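Local structure of uncharacterized periplasmic protein (3ELG) at residues A[39-47]-A[54-62]; A[103-114]-A[117-128]. The protein is a putative periplasmic protein of unknown function with a BLIP-like fold and a putative PepSY-like domain, as in beta-lactamase inhibitor proteins. All coordinates share one frame; numbering follows the deposited sequence. Where two conformers were deposited one is given.

Contact 1 (A[39-47]-A[54-62])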
loop_
_atom_site.group_PDB
_atom_site.type_symbol
_atom_site.label_atom_id
_atom_site.label_comp_id
_atom_site.label_asym_id
_atom_site.label_seq_id
_atom_site.Cartn_x
_atom_site.Cartn_y
_atom_site.Cartn_z
ATOM N N LEU A 39 -1.412 16.508 -9.008
ATOM C CA LEU A 39 -1.949 17.841 -9.327
ATOM C C LEU A 39 -1.240 18.934 -8.533
ATOM O O LEU A 39 -1.340 20.142 -8.839
ATOM C CB LEU A 39 -3.492 17.890 -9.175
ATOM C CG LEU A 39 -4.266 17.529 -7.905
ATOM C CD1 LEU A 39 -4.280 18.720 -6.968
ATOM C CD2 LEU A 39 -5.701 17.143 -8.269
ATOM N N PHE A 40 -0.467 18.497 -7.540
ATOM C CA PHE A 40 0.323 19.418 -6.729
ATOM C C PHE A 40 1.770 19.432 -7.233
ATOM O O PHE A 40 2.637 20.077 -6.657
ATOM C CB PHE A 40 0.302 18.998 -5.254
ATOM C CG PHE A 40 -1.098 18.893 -4.627
ATOM C CD1 PHE A 40 -1.829 20.024 -4.283
ATOM C CD2 PHE A 40 -1.620 17.646 -4.343
ATOM C CE1 PHE A 40 -3.089 19.892 -3.676
ATOM C CE2 PHE A 40 -2.879 17.496 -3.753
ATOM C CZ PHE A 40 -3.605 18.608 -3.411
ATOM N N GLN A 41 1.986 18.715 -8.326
ATOM C CA GLN A 41 3.289 18.509 -8.934
ATOM C C GLN A 41 4.245 17.770 -7.985
ATOM O O GLN A 41 5.446 17.991 -7.964
ATOM C CB GLN A 41 3.886 19.812 -9.453
ATOM C CG GLN A 41 3.312 20.198 -10.832
ATOM C CD GLN A 41 3.801 19.270 -11.969
ATOM O OE1 GLN A 41 4.986 19.276 -12.341
ATOM N NE2 GLN A 41 2.882 18.485 -12.530
ATOM N N THR A 42 3.669 16.920 -7.168
ATOM C CA THR A 42 4.449 16.092 -6.193
ATOM C C THR A 42 4.693 14.744 -6.810
ATOM O O THR A 42 3.806 14.198 -7.443
ATOM C CB THR A 42 3.644 15.964 -4.889
ATOM O OG1 THR A 42 3.557 17.272 -4.278
ATOM C CG2 THR A 42 4.258 15.003 -3.908
ATOM N N THR A 43 5.896 14.217 -6.593
ATOM C CA THR A 43 6.280 12.921 -7.137
ATOM C C THR A 43 5.826 11.774 -6.256
ATOM O O THR A 43 5.904 11.829 -5.032
ATOM C CB THR A 43 7.802 12.860 -7.371
ATOM O OG1 THR A 43 8.217 13.941 -8.240
ATOM C CG2 THR A 43 8.201 11.497 -7.979
ATOM N N SER A 44 5.266 10.768 -6.916
ATOM C CA SER A 44 5.017 9.449 -6.329
ATOM C C SER A 44 5.528 8.366 -7.246
ATOM O O SER A 44 5.866 8.572 -8.395
ATOM C CB SER A 44 3.551 9.208 -5.948
ATOM O OG SER A 44 2.710 9.297 -7.076
ATOM N N TYR A 45 5.613 7.201 -6.647
ATOM C CA TYR A 45 6.183 6.030 -7.288
ATOM C C TYR A 45 5.174 4.893 -7.195
ATOM O O TYR A 45 4.773 4.474 -6.115
ATOM C CB TYR A 45 7.474 5.591 -6.560
ATOM C CG TYR A 45 8.508 6.690 -6.522
ATOM C CD1 TYR A 45 8.468 7.698 -5.561
ATOM C CD2 TYR A 45 9.448 6.784 -7.525
ATOM C CE1 TYR A 45 9.403 8.727 -5.564
ATOM C CE2 TYR A 45 10.365 7.789 -7.571
ATOM C CZ TYR A 45 10.335 8.794 -6.592
ATOM O OH TYR A 45 11.259 9.828 -6.631
ATOM N N ASP A 46 4.775 4.412 -8.351
ATOM C CA ASP A 46 3.891 3.272 -8.429
ATOM C C ASP A 46 4.684 2.104 -8.943
ATOM O O ASP A 46 5.160 2.107 -10.078
ATOM C CB ASP A 46 2.716 3.576 -9.351
ATOM C CG ASP A 46 1.717 4.533 -8.726
ATOM O OD1 ASP A 46 1.523 4.522 -7.484
ATOM O OD2 ASP A 46 1.102 5.301 -9.492
ATOM N N VAL A 47 4.852 1.120 -8.078
ATOM C CA VAL A 47 5.752 0.004 -8.350
ATOM C C VAL A 47 5.018 -1.288 -8.543
ATOM O O VAL A 47 4.216 -1.667 -7.730
ATOM C CB VAL A 47 6.737 -0.159 -7.149
ATOM C CG1 VAL A 47 7.707 -1.301 -7.417
ATOM C CG2 VAL A 47 7.467 1.183 -6.854
ATOM N N GLU A 54 1.365 -4.655 -6.184
ATOM C CA GLU A 54 1.517 -3.248 -6.570
ATOM C C GLU A 54 1.632 -2.437 -5.298
ATOM O O GLU A 54 0.837 -2.602 -4.351
ATOM C CB GLU A 54 0.295 -2.794 -7.392
ATOM C CG GLU A 54 0.151 -3.576 -8.655
ATOM C CD GLU A 54 -1.081 -3.187 -9.458
ATOM O OE1 GLU A 54 -1.722 -2.188 -9.109
ATOM O OE2 GLU A 54 -1.407 -3.905 -10.427
ATOM N N LEU A 55 2.648 -1.607 -5.279
ATOM C CA LEU A 55 2.946 -0.700 -4.156
ATOM C C LEU A 55 2.987 0.710 -4.663
ATOM O O LEU A 55 3.395 0.964 -5.778
ATOM C CB LEU A 55 4.304 -1.087 -3.569
ATOM C CG LEU A 55 4.516 -2.549 -3.218
ATOM C CD1 LEU A 55 5.959 -2.812 -2.754
ATOM C CD2 LEU A 55 3.494 -3.030 -2.136
ATOM N N GLU A 56 2.582 1.639 -3.814
ATOM C CA GLU A 56 2.723 3.038 -4.152
ATOM C C GLU A 56 3.444 3.681 -2.994
ATOM O O GLU A 56 3.225 3.321 -1.841
ATOM C CB GLU A 56 1.366 3.680 -4.386
ATOM C CG GLU A 56 1.453 4.972 -5.089
ATOM C CD GLU A 56 0.095 5.459 -5.471
ATOM O OE1 GLU A 56 -0.798 5.397 -4.592
ATOM O OE2 GLU A 56 -0.080 5.891 -6.632
ATOM N N PHE A 57 4.330 4.616 -3.333
ATOM C CA PHE A 57 5.125 5.341 -2.362
ATOM C C PHE A 57 5.078 6.842 -2.625
ATOM O O PHE A 57 4.940 7.289 -3.789
ATOM C CB PHE A 57 6.591 4.954 -2.418
ATOM C CG PHE A 57 6.838 3.490 -2.182
ATOM C CD1 PHE A 57 6.846 2.598 -3.239
ATOM C CD2 PHE A 57 7.114 3.009 -0.909
ATOM C CE1 PHE A 57 7.067 1.265 -3.008
ATOM C CE2 PHE A 57 7.310 1.665 -0.661
ATOM C CZ PHE A 57 7.318 0.785 -1.701
ATOM N N ASN A 58 5.234 7.600 -1.555
ATOM C CA ASN A 58 5.343 9.069 -1.705
ATOM C C ASN A 58 6.722 9.485 -2.094
ATOM O O ASN A 58 7.584 8.658 -2.363
ATOM C CB ASN A 58 4.817 9.839 -0.471
ATOM C CG ASN A 58 5.702 9.705 0.749
ATOM O OD1 ASN A 58 6.848 9.247 0.672
ATOM N ND2 ASN A 58 5.183 10.173 1.911
ATOM N N SER A 59 6.917 10.798 -2.118
ATOM C CA SER A 59 8.146 11.369 -2.665
ATOM C C SER A 59 9.364 11.001 -1.861
ATOM O O SER A 59 10.501 11.026 -2.384
ATOM C CB SER A 59 8.044 12.885 -2.873
ATOM O OG SER A 59 8.032 13.549 -1.629
ATOM N N LYS A 60 9.110 10.643 -0.600
ATOM C CA LYS A 60 10.125 10.254 0.376
ATOM C C LYS A 60 10.305 8.747 0.512
ATOM O O LYS A 60 11.125 8.263 1.315
ATOM C CB LYS A 60 9.789 10.851 1.732
ATOM C CG LYS A 60 9.801 12.350 1.679
ATOM C CD LYS A 60 9.164 12.967 2.897
ATOM C CE LYS A 60 9.878 12.546 4.156
ATOM N NZ LYS A 60 9.564 13.490 5.278
ATOM N N GLY A 61 9.563 8.001 -0.288
ATOM C CA GLY A 61 9.652 6.548 -0.213
ATOM C C GLY A 61 8.833 5.913 0.909
ATOM O O GLY A 61 9.003 4.736 1.238
ATOM N N GLU A 62 7.932 6.689 1.508
ATOM C CA GLU A 62 6.973 6.121 2.485
ATOM C C GLU A 62 5.751 5.545 1.793
ATOM O O GLU A 62 5.190 6.121 0.884
ATOM C CB GLU A 62 6.528 7.164 3.492
ATOM C CG GLU A 62 7.709 7.745 4.255
ATOM C CD GLU A 62 7.407 9.045 4.928
ATOM O OE1 GLU A 62 6.649 9.884 4.397
ATOM O OE2 GLU A 62 7.999 9.252 6.001
HETATM O O HOH W 1 10.861 11.691 -5.054
#
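Tyr45 and Val47 pair with Phe57 and Leu55 across two antiparallel strands, 43-47 and 54-57, whose directions differ by 171°. Each of these two residue pairs is closed by a reciprocal couple of backbone hydrogen bonds. Val47 N meets Leu55 O nearly head-on at 2.7 Å. Between them, Asp46 and Glu56 form a non-hydrogen-bonded pair, with their CA atoms 4.4 Å apart. Tyr45, Val47, Leu55 and Phe57 put their side chains on one face of the sheet, where helix 15-24 packs on Leu55 and Phe57. Val47 sets CG2 beside its own backbone N, anti to the carbonyl carbon. From there Val47 CG2 meets the edge of the Phe57 ring, 3.9 Å from Phe57 CE1. The Tyr45 ring turns its CD1 edge to the carbonyl of Asn58, with CD1 3.5 Å from Asn58 O in the ring plane. One water bridges Tyr45 OH and Ser59 O, 2.8 Å from the latter. Asp46 and Glu56 run side by side on the other face. Their modelled carboxylates come too close to be trusted, and both residues have two conformers.

Beyond the strand, Asn58 fixes the turn. Its OD1 accepts from Lys60 N and Glu62 N, which arrive from opposite faces of the amide plane. Asn58 ND2 gives a straight bond of 2.9 Å to Glu62 OE1, on the anti lone pair. This is an Asx turn superimposed on a type I turn from Asn58 to Gly61. It carries the chain from the hairpin 43-49/54-57 to the next antiparallel strand, 63-67, of the BLIP-like sheet.

Contact 2 (A[103-114]-A[117-128])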
loop_
_atom_site.group_PDB
_atom_site.type_symbol
_atom_site.label_atom_id
_atom_site.label_comp_id
_atom_site.label_asym_id
_atom_site.label_seq_id
_atom_site.Cartn_x
_atom_site.Cartn_y
_atom_site.Cartn_z
ATOM N N LYS A 103 -6.054 11.328 6.009
ATOM C CA LYS A 103 -7.358 11.163 6.673
ATOM C C LYS A 103 -7.521 9.806 7.352
ATOM O O LYS A 103 -8.446 9.602 8.118
ATOM C CB LYS A 103 -8.513 11.389 5.696
ATOM C CG LYS A 103 -8.434 12.747 5.015
ATOM C CD LYS A 103 -9.750 13.474 5.047
ATOM C CE LYS A 103 -9.530 14.954 4.843
ATOM N NZ LYS A 103 -10.532 15.782 5.562
ATOM N N GLY A 104 -6.605 8.892 7.086
ATOM C CA GLY A 104 -6.664 7.582 7.728
ATOM C C GLY A 104 -6.256 6.424 6.877
ATOM O O GLY A 104 -5.365 6.532 6.032
ATOM N N TYR A 105 -6.977 5.318 7.086
ATOM C CA TYR A 105 -6.673 4.012 6.478
ATOM C C TYR A 105 -7.897 3.402 5.786
ATOM O O TYR A 105 -9.054 3.584 6.199
ATOM C CB TYR A 105 -6.175 3.059 7.542
ATOM C CG TYR A 105 -4.942 3.488 8.281
ATOM C CD1 TYR A 105 -5.015 4.335 9.382
ATOM C CD2 TYR A 105 -3.704 3.037 7.882
ATOM C CE1 TYR A 105 -3.880 4.712 10.067
ATOM C CE2 TYR A 105 -2.576 3.409 8.557
ATOM C CZ TYR A 105 -2.658 4.265 9.636
ATOM O OH TYR A 105 -1.496 4.578 10.296
ATOM N N GLU A 106 -7.619 2.722 4.691
ATOM C CA GLU A 106 -8.675 1.997 3.997
ATOM C C GLU A 106 -8.169 0.602 3.739
ATOM O O GLU A 106 -7.104 0.409 3.090
ATOM C CB GLU A 106 -8.983 2.650 2.664
ATOM C CG GLU A 106 -9.361 4.138 2.779
ATOM C CD GLU A 106 -9.554 4.822 1.411
ATOM O OE1 GLU A 106 -9.197 4.253 0.354
ATOM O OE2 GLU A 106 -10.079 5.942 1.414
ATOM N N LEU A 107 -8.842 -0.360 4.346
ATOM C CA LEU A 107 -8.507 -1.758 4.146
ATOM C C LEU A 107 -9.509 -2.440 3.257
ATOM O O LEU A 107 -10.687 -2.408 3.503
ATOM C CB LEU A 107 -8.460 -2.499 5.461
ATOM C CG LEU A 107 -7.251 -2.239 6.398
ATOM C CD1 LEU A 107 -7.093 -0.824 6.914
ATOM C CD2 LEU A 107 -7.236 -3.245 7.522
ATOM N N THR A 108 -9.006 -3.083 2.202
ATOM C CA THR A 108 -9.867 -3.757 1.244
ATOM C C THR A 108 -9.777 -5.257 1.414
ATOM O O THR A 108 -8.696 -5.862 1.459
ATOM C CB THR A 108 -9.555 -3.398 -0.213
ATOM O OG1 THR A 108 -9.539 -1.982 -0.354
ATOM C CG2 THR A 108 -10.637 -3.989 -1.126
ATOM N N LEU A 109 -10.941 -5.864 1.563
ATOM C CA LEU A 109 -11.010 -7.307 1.781
ATOM C C LEU A 109 -11.050 -8.040 0.440
ATOM O O LEU A 109 -11.271 -7.445 -0.629
ATOM C CB LEU A 109 -12.229 -7.714 2.624
ATOM C CG LEU A 109 -12.358 -6.919 3.931
ATOM C CD1 LEU A 109 -13.541 -7.387 4.795
ATOM C CD2 LEU A 109 -11.054 -7.004 4.745
ATOM N N GLU A 110 -10.891 -9.339 0.558
ATOM C CA GLU A 110 -10.841 -10.216 -0.612
ATOM C C GLU A 110 -12.123 -10.092 -1.429
ATOM O O GLU A 110 -12.112 -10.258 -2.649
ATOM C CB GLU A 110 -10.641 -11.682 -0.200
ATOM C CG GLU A 110 -11.923 -12.323 0.306
ATOM C CD GLU A 110 -12.309 -11.887 1.716
ATOM O OE1 GLU A 110 -11.528 -12.176 2.661
ATOM O OE2 GLU A 110 -13.389 -11.257 1.863
ATOM N N ASN A 111 -13.229 -9.845 -0.729
ATOM C CA ASN A 111 -14.556 -9.698 -1.363
ATOM C C ASN A 111 -14.839 -8.297 -1.902
ATOM O O ASN A 111 -15.905 -8.004 -2.445
ATOM C CB ASN A 111 -15.674 -10.183 -0.430
ATOM C CG ASN A 111 -15.976 -9.206 0.700
ATOM O OD1 ASN A 111 -15.207 -8.293 0.967
ATOM N ND2 ASN A 111 -17.106 -9.398 1.366
ATOM N N GLY A 112 -13.853 -7.432 -1.762
ATOM C CA GLY A 112 -13.937 -6.093 -2.272
ATOM C C GLY A 112 -14.523 -5.044 -1.342
ATOM O O GLY A 112 -14.624 -3.870 -1.681
ATOM N N LEU A 113 -14.996 -5.506 -0.205
ATOM C CA LEU A 113 -15.451 -4.580 0.840
ATOM C C LEU A 113 -14.274 -3.695 1.220
ATOM O O LEU A 113 -13.169 -4.215 1.389
ATOM C CB LEU A 113 -15.910 -5.355 2.063
ATOM C CG LEU A 113 -17.171 -4.935 2.791
ATOM C CD1 LEU A 113 -18.347 -4.792 1.793
ATOM C CD2 LEU A 113 -17.436 -5.940 3.926
ATOM N N GLU A 114 -14.519 -2.390 1.376
ATOM C CA GLU A 114 -13.495 -1.474 1.896
ATOM C C GLU A 114 -13.898 -0.998 3.263
ATOM O O GLU A 114 -15.021 -0.603 3.475
ATOM C CB GLU A 114 -13.305 -0.297 0.980
ATOM C CG GLU A 114 -12.153 0.628 1.416
ATOM C CD GLU A 114 -12.094 1.927 0.627
ATOM O OE1 GLU A 114 -11.915 1.851 -0.607
ATOM O OE2 GLU A 114 -12.191 3.012 1.245
ATOM N N PHE A 117 -11.060 3.644 8.245
ATOM C CA PHE A 117 -10.656 4.082 9.601
ATOM C C PHE A 117 -10.024 5.480 9.585
ATOM O O PHE A 117 -9.452 5.926 8.595
ATOM C CB PHE A 117 -9.623 3.114 10.188
ATOM C CG PHE A 117 -10.102 1.715 10.272
ATOM C CD1 PHE A 117 -10.028 0.885 9.178
ATOM C CD2 PHE A 117 -10.670 1.235 11.456
ATOM C CE1 PHE A 117 -10.457 -0.428 9.266
ATOM C CE2 PHE A 117 -11.166 -0.064 11.525
ATOM C CZ PHE A 117 -11.047 -0.890 10.425
ATOM N N ASP A 118 -10.145 6.177 10.713
ATOM C CA ASP A 118 -9.433 7.447 10.856
ATOM C C ASP A 118 -7.960 7.213 11.165
ATOM O O ASP A 118 -7.506 6.073 11.238
ATOM C CB ASP A 118 -10.073 8.386 11.894
ATOM C CG ASP A 118 -10.119 7.811 13.267
ATOM O OD1 ASP A 118 -9.187 7.068 13.622
ATOM O OD2 ASP A 118 -11.100 8.108 14.036
ATOM N N GLN A 119 -7.229 8.297 11.369
ATOM C CA GLN A 119 -5.774 8.204 11.524
ATOM C C GLN A 119 -5.409 7.526 12.832
ATOM O O GLN A 119 -4.255 7.115 13.034
ATOM C CB GLN A 119 -5.118 9.584 11.450
ATOM C CG GLN A 119 -5.860 10.666 12.199
ATOM C CD GLN A 119 -6.893 11.369 11.325
ATOM O OE1 GLN A 119 -8.077 11.015 11.315
ATOM N NE2 GLN A 119 -6.446 12.394 10.600
ATOM N N PHE A 120 -6.399 7.419 13.717
ATOM C CA PHE A 120 -6.193 6.813 15.046
ATOM C C PHE A 120 -6.612 5.372 15.092
ATOM O O PHE A 120 -6.475 4.670 16.122
ATOM C CB PHE A 120 -6.915 7.627 16.127
ATOM C CG PHE A 120 -6.527 9.064 16.108
ATOM C CD1 PHE A 120 -5.304 9.460 16.627
ATOM C CD2 PHE A 120 -7.300 9.994 15.438
ATOM C CE1 PHE A 120 -4.903 10.780 16.553
ATOM C CE2 PHE A 120 -6.897 11.321 15.355
ATOM C CZ PHE A 120 -5.703 11.710 15.915
ATOM N N GLY A 121 -7.122 4.902 13.960
ATOM C CA GLY A 121 -7.601 3.536 13.870
ATOM C C GLY A 121 -9.033 3.339 14.343
ATOM O O GLY A 121 -9.499 2.217 14.594
ATOM N N GLY A 122 -9.724 4.455 14.462
ATOM C CA GLY A 122 -11.146 4.432 14.708
ATOM C C GLY A 122 -11.972 4.115 13.486
ATOM O O GLY A 122 -11.771 4.682 12.429
ATOM N N PHE A 123 -12.893 3.175 13.632
ATOM C CA PHE A 123 -13.797 2.797 12.495
ATOM C C PHE A 123 -14.625 3.990 12.034
ATOM O O PHE A 123 -15.206 4.742 12.887
ATOM C CB PHE A 123 -14.724 1.628 12.871
ATOM C CG PHE A 123 -15.728 1.296 11.816
ATOM C CD1 PHE A 123 -15.378 0.524 10.735
ATOM C CD2 PHE A 123 -17.042 1.704 11.932
ATOM C CE1 PHE A 123 -16.314 0.214 9.748
ATOM C CE2 PHE A 123 -17.974 1.384 10.938
ATOM C CZ PHE A 123 -17.586 0.635 9.847
ATOM N N LEU A 124 -14.713 4.173 10.717
ATOM C CA LEU A 124 -15.567 5.182 10.156
ATOM C C LEU A 124 -16.751 4.603 9.419
ATOM O O LEU A 124 -17.872 4.914 9.703
ATOM C CB LEU A 124 -14.765 6.071 9.208
ATOM C CG LEU A 124 -13.688 6.948 9.870
ATOM C CD1 LEU A 124 -12.849 7.575 8.751
ATOM C CD2 LEU A 124 -14.278 8.013 10.811
ATOM N N LYS A 125 -16.473 3.764 8.429
ATOM C CA LYS A 125 -17.567 3.235 7.565
ATOM C C LYS A 125 -17.072 2.152 6.631
ATOM O O LYS A 125 -15.881 1.997 6.404
ATOM C CB LYS A 125 -18.197 4.350 6.703
ATOM C CG LYS A 125 -17.209 4.978 5.695
ATOM C CD LYS A 125 -17.842 6.125 4.887
ATOM C CE LYS A 125 -16.864 6.639 3.826
ATOM N NZ LYS A 125 -17.485 7.380 2.650
ATOM N N LEU A 126 -18.034 1.408 6.109
ATOM C CA LEU A 126 -17.798 0.517 5.001
ATOM C C LEU A 126 -17.978 1.332 3.739
ATOM O O LEU A 126 -18.868 2.144 3.624
ATOM C CB LEU A 126 -18.809 -0.650 4.962
ATOM C CG LEU A 126 -18.617 -1.730 6.036
ATOM C CD1 LEU A 126 -19.639 -2.880 5.819
ATOM C CD2 LEU A 126 -17.173 -2.204 6.053
ATOM N N SER A 127 -17.120 1.063 2.773
ATOM C CA SER A 127 -17.258 1.662 1.446
ATOM C C SER A 127 -16.759 0.725 0.356
ATOM O O SER A 127 -16.758 -0.500 0.516
ATOM C CB SER A 127 -16.560 3.024 1.368
ATOM O OG SER A 127 -15.215 3.004 1.817
ATOM N N ASP A 128 -16.330 1.331 -0.746
ATOM C CA ASP A 128 -15.789 0.555 -1.835
ATOM C C ASP A 128 -14.899 1.362 -2.771
ATOM O O ASP A 128 -14.363 0.744 -3.703
ATOM C CB ASP A 128 -16.904 -0.140 -2.610
ATOM C CG ASP A 128 -17.742 0.820 -3.449
ATOM O OD1 ASP A 128 -17.459 2.044 -3.493
ATOM O OD2 ASP A 128 -18.706 0.318 -4.051
ATOM O OXT ASP A 128 -14.692 2.573 -2.602
HETATM O O HOH W 2 -13.259 -1.922 -3.115
HETATM O O HOH W 3 -13.952 4.543 -0.480
HETATM O O HOH W 4 -12.027 1.960 -3.864
HETATM O O HOH W 5 -12.547 3.618 -2.142
#
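Glu114 reaches along Ser127 toward the C-terminal carboxylate of Asp128. Glu114 CB lies 3.5 Å from Ser127 O. CG leaves anti to the backbone N (chi1 -175°), and the chain stays extended to the carboxylate. CG and CD pass beside Ser127 OG, with Glu114 CD 3.5 Å from it. At the tip, Glu114 OE2 is 3.1 Å from Ser127 OG, but that hydroxyl is hydrogen-bonded to Asp116. Glu114 OE1 faces Asp128 OXT at 3.5 Å, two acceptors with like charge. Waters gather between the carboxylates and probably ease this repulsion. The backbones of Glu114 and Ser127 exchange two hydrogen bonds. The straighter one runs from Ser127 N to Glu114 O.

The segments belong to three neighbouring antiparallel strands of the BLIP-like sheet: 104-109, 114-117 and the outermost 123-127. A classic beta bulge at Leu124 and Lys125 faces Asp116.

At the other end, Tyr105 and Phe117 form a hydrogen-bonded pair. Phe117 N gives a bond of 2.9 Å to Tyr105 O. The Tyr105 ring presents its edge to two turn carbonyls, with CD1 3.6 Å from Asp118 O and CE1 near Gln119 O. Leu107 crosses Phe117 at about a right angle, Leu107 CD1 being 4.1 Å from Phe117 CD1. Ile82 of helix 80-89 touches Tyr105, Leu107 and Phe117. Gly104 CA makes a CA-H...O contact of 3.4 Å with Phe117 O. Asp118 OD1 accepts from Phe120 N, an Asx turn, and also from Gly122 N, the two arriving from opposite faces of the carboxylate plane.

From the N terminus, the chain passes strand 5-7, helix 15-24 and strand 30-37 before contact 1. That contact closes the hairpin between strands 43-49 and 54-57. Strand 63-67, helix 80-89 and strand 95-101 follow. In contact 2, strand 104-109 pairs with 114-117 and closes the turn 109-112. Strand 114-117 then pairs with the last strand, 123-127, and closes the turn 118-121. The two contacts are in series; neither nests in nor crosses the other. Contacts 1 and 2 lie about 21 Å apart, centre to centre, and do not touch. Both lie in one antiparallel sheet, with strands 63-67 and 95-101 between them. Helix 15-24 packs on contact 1 and helix 80-89 on contact 2.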